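Local coordinates for 5'-deoxynucleotidase (Archaeoglobus fulgidus, PDB 1YNB) that probably hydrolyses 2'-deoxyribonucleoside 5'-phosphates to deoxyribonucleosides and phosphate as a metal-dependent, homodimeric HD-domain enzyme, at the interface of chains A and B. Residues are numbered along the deposited sequence; one frame, centred on the assembly and turned at random. Chains: chain A/B, hypothetical protein AF1432.

The interface of chains A and B. Residues chain A 45, 130, 134, 163, 166; chain B 11, 14-15.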
ATOM      1  N   ARG A  45       1.965   8.394   7.596  1.00 16.02           N
ATOM      2  CA  ARG A  45       2.970   9.210   6.968  1.00 14.51           C
ATOM      3  C   ARG A  45       3.320  10.442   7.795  1.00 14.35           C
ATOM      4  O   ARG A  45       4.470  10.881   7.761  1.00 17.42           O
ATOM      5  CB  ARG A  45       2.580   9.612   5.542  1.00 15.57           C
ATOM      6  CG  ARG A  45       3.713  10.342   4.841  1.00 14.54           C
ATOM      7  CD  ARG A  45       3.614  10.372   3.334  1.00 18.31           C
ATOM      8  NE  ARG A  45       2.399  11.065   2.877  1.00 17.54           N
ATOM      9  CZ  ARG A  45       2.185  11.401   1.602  1.00 17.85           C
ATOM     10  NH1 ARG A  45       3.087  11.128   0.682  1.00 17.27           N
ATOM     11  NH2 ARG A  45       1.046  11.981   1.247  1.00 16.31           N
ATOM     12  N   PHE A 130       1.494  17.321   1.176  1.00 16.41           N
ATOM     13  CA  PHE A 130       1.982  16.297   0.240  1.00 14.97           C
ATOM     14  C   PHE A 130       0.790  15.558  -0.422  1.00 14.06           C
ATOM     15  O   PHE A 130       0.818  15.301  -1.639  1.00 13.67           O
ATOM     16  CB  PHE A 130       2.835  15.226   0.960  1.00 15.41           C
ATOM     17  CG  PHE A 130       4.300  15.542   0.952  1.00 16.90           C
ATOM     18  CD1 PHE A 130       4.831  16.452   1.868  1.00 16.96           C
ATOM     19  CD2 PHE A 130       5.138  14.938   0.027  1.00 15.02           C
ATOM     20  CE1 PHE A 130       6.226  16.744   1.852  1.00 17.12           C
ATOM     21  CE2 PHE A 130       6.493  15.204  -0.012  1.00 18.11           C
ATOM     22  CZ  PHE A 130       7.056  16.119   0.915  1.00 17.08           C
ATOM     23  N   GLU A 134      -0.332  15.315  -4.328  1.00 16.39           N
ATOM     24  CA  GLU A 134      -0.547  13.993  -4.969  1.00 15.94           C
ATOM     25  C   GLU A 134      -1.955  13.907  -5.559  1.00 17.75           C
ATOM     26  O   GLU A 134      -2.134  13.422  -6.685  1.00 20.07           O
ATOM     27  CB  GLU A 134      -0.337  12.867  -3.939  1.00 15.70           C
ATOM     28  CG  GLU A 134       1.142  12.784  -3.589  1.00 16.33           C
ATOM     29  CD  GLU A 134       1.442  12.239  -2.180  1.00 17.15           C
ATOM     30  OE1 GLU A 134       2.653  12.196  -1.847  1.00 19.25           O
ATOM     31  OE2 GLU A 134       0.506  11.855  -1.441  1.00 15.79           O
ATOM     32  N   LEU A 163       8.670  20.899  -1.806  1.00 23.18           N
ATOM     33  CA  LEU A 163       7.459  20.164  -2.218  1.00 21.98           C
ATOM     34  C   LEU A 163       6.729  21.006  -3.270  1.00 23.37           C
ATOM     35  O   LEU A 163       6.319  20.495  -4.321  1.00 23.99           O
ATOM     36  CB  LEU A 163       6.491  20.003  -1.045  1.00 20.93           C
ATOM     37  CG  LEU A 163       5.330  18.991  -0.909  1.00 24.33           C
ATOM     38  CD1 LEU A 163       4.086  19.703  -0.350  1.00 22.44           C
ATOM     39  CD2 LEU A 163       5.096  18.177  -2.170  1.00 23.01           C
ATOM     40  N   ARG A 166       8.701  21.691  -6.672  1.00 27.77           N
ATOM     41  CA  ARG A 166       8.671  20.534  -7.551  1.00 28.02           C
ATOM     42  C   ARG A 166       7.285  20.123  -8.033  1.00 28.39           C
ATOM     43  O   ARG A 166       7.129  19.800  -9.216  1.00 28.04           O
ATOM     44  CB  ARG A 166       9.287  19.300  -6.857  1.00 31.33           C
ATOM     45  CG  ARG A 166      10.751  19.419  -6.441  1.00 34.70           C
ATOM     46  CD  ARG A 166      11.263  18.102  -5.764  1.00 38.60           C
ATOM     47  NE  ARG A 166      11.250  16.929  -6.660  1.00 40.50           N
ATOM     48  CZ  ARG A 166      10.330  15.957  -6.650  1.00 40.68           C
ATOM     49  NH1 ARG A 166       9.329  15.993  -5.784  1.00 36.93           N
ATOM     50  NH2 ARG A 166      10.405  14.947  -7.534  1.00 41.87           N
TER
ATOM     51  N   VAL B  11      12.056  15.046  -0.079  1.00 21.35           N
ATOM     52  CA  VAL B  11      10.693  15.229  -0.569  1.00 20.89           C
ATOM     53  C   VAL B  11      10.319  13.996  -1.390  1.00 19.67           C
ATOM     54  O   VAL B  11       9.251  13.472  -1.219  1.00 19.44           O
ATOM     55  CB  VAL B  11      10.566  16.579  -1.370  1.00 21.96           C
ATOM     56  CG1 VAL B  11       9.267  16.631  -2.178  1.00 21.12           C
ATOM     57  CG2 VAL B  11      10.557  17.757  -0.362  1.00 18.97           C
ATOM     58  N   ILE B  14       9.349  11.252   0.953  1.00 19.88           N
ATOM     59  CA  ILE B  14       8.036  11.400   1.572  1.00 18.58           C
ATOM     60  C   ILE B  14       6.938  10.985   0.579  1.00 18.32           C
ATOM     61  O   ILE B  14       5.974  10.332   0.976  1.00 17.05           O
ATOM     62  CB  ILE B  14       7.820  12.827   2.120  1.00 19.48           C
ATOM     63  CG1 ILE B  14       8.760  13.014   3.344  1.00 19.54           C
ATOM     64  CG2 ILE B  14       6.389  12.972   2.649  1.00 18.45           C
ATOM     65  CD1 ILE B  14       8.999  14.488   3.808  1.00 18.60           C
ATOM     66  N   HIS B  15       7.107  11.366  -0.691  1.00 18.93           N
ATOM     67  CA  HIS B  15       6.155  10.966  -1.745  1.00 17.97           C
ATOM     68  C   HIS B  15       6.171   9.448  -1.830  1.00 19.44           C
ATOM     69  O   HIS B  15       5.113   8.789  -1.885  1.00 16.34           O
ATOM     70  CB  HIS B  15       6.574  11.543  -3.097  1.00 16.60           C
ATOM     71  CG  HIS B  15       6.170  12.974  -3.306  1.00 18.51           C
ATOM     72  ND1 HIS B  15       4.894  13.433  -3.080  1.00 17.23           N
ATOM     73  CD2 HIS B  15       6.874  14.039  -3.743  1.00 17.16           C
ATOM     74  CE1 HIS B  15       4.830  14.720  -3.358  1.00 18.97           C
ATOM     75  NE2 HIS B  15       6.023  15.113  -3.765  1.00 19.03           N
TER
HETATM   76  O   HOH W   1       6.789  17.493  -5.101  1.00 22.52           O
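B:His15, on helix 8-18 of one subunit, meets A:Glu134 at its ring edge and A:Phe130 at a ring face, both on helix 117-135 of the other, joining two all-helical HD-domain phosphohydrolase subunits in a two-fold homodimer whose twin contact has the chains exchanged. The polar core is a chain of hydrogen bonds centred on A:Glu134. B:His15 ND1 donates to A:Glu134 OE1 at 2.8 Å, almost straight and within the imidazole plane, meeting the anti lone pair of the carboxylate oxygen. The syn lone pair of that oxygen is taken by A:Arg45 NH1, while A:Arg45 NH2 forms a salt bridge with A:Glu134 OE2 at 2.7 Å. This end-on, two-nitrogen grip holds the carboxylate in the orientation in which its OE1 meets the histidine, and the arginine's positive charge probably offsets that of the carboxylate. With its chain bent at chi3 (61°), A:Arg45 can also turn NH1 across the boundary to B:Ile14 O, 3.0 Å away, approaching from above the carbonyl plane. A methionine in place of A:Arg45 would probably leave the A:Glu134 carboxylate without its charge partner and freer to turn, and B:Ile14 O without this donor. Through its other ring nitrogen, NE2, B:His15 hydrogen-bonds to a water 2.8 Å away, which also meets A:Leu163 O; two ring nitrogens thus let histidine link two chain A helices.

Apolar contacts lie alongside this network. The A:Phe130 ring is sandwiched: B:Ile14 CG2 sits over the centre of one face, 3.4 Å from the centroid, and A:Leu163 CG covers the other. The branched isoleucine suits this place because its CG2, anti to the backbone N (CG1 at chi1 -69°), lies on the aromatic face while CD1 reaches the rim. A:Phe130 turns its CD2 edge onto the imidazole face, the ring planes 61° apart. B:Val11 packs beside A:Phe130, its short, beta-branched side chain lying close to the ring edge with CG1 3.8 Å from A:Phe130 CE2 and also touching the guanidinium of A:Arg166.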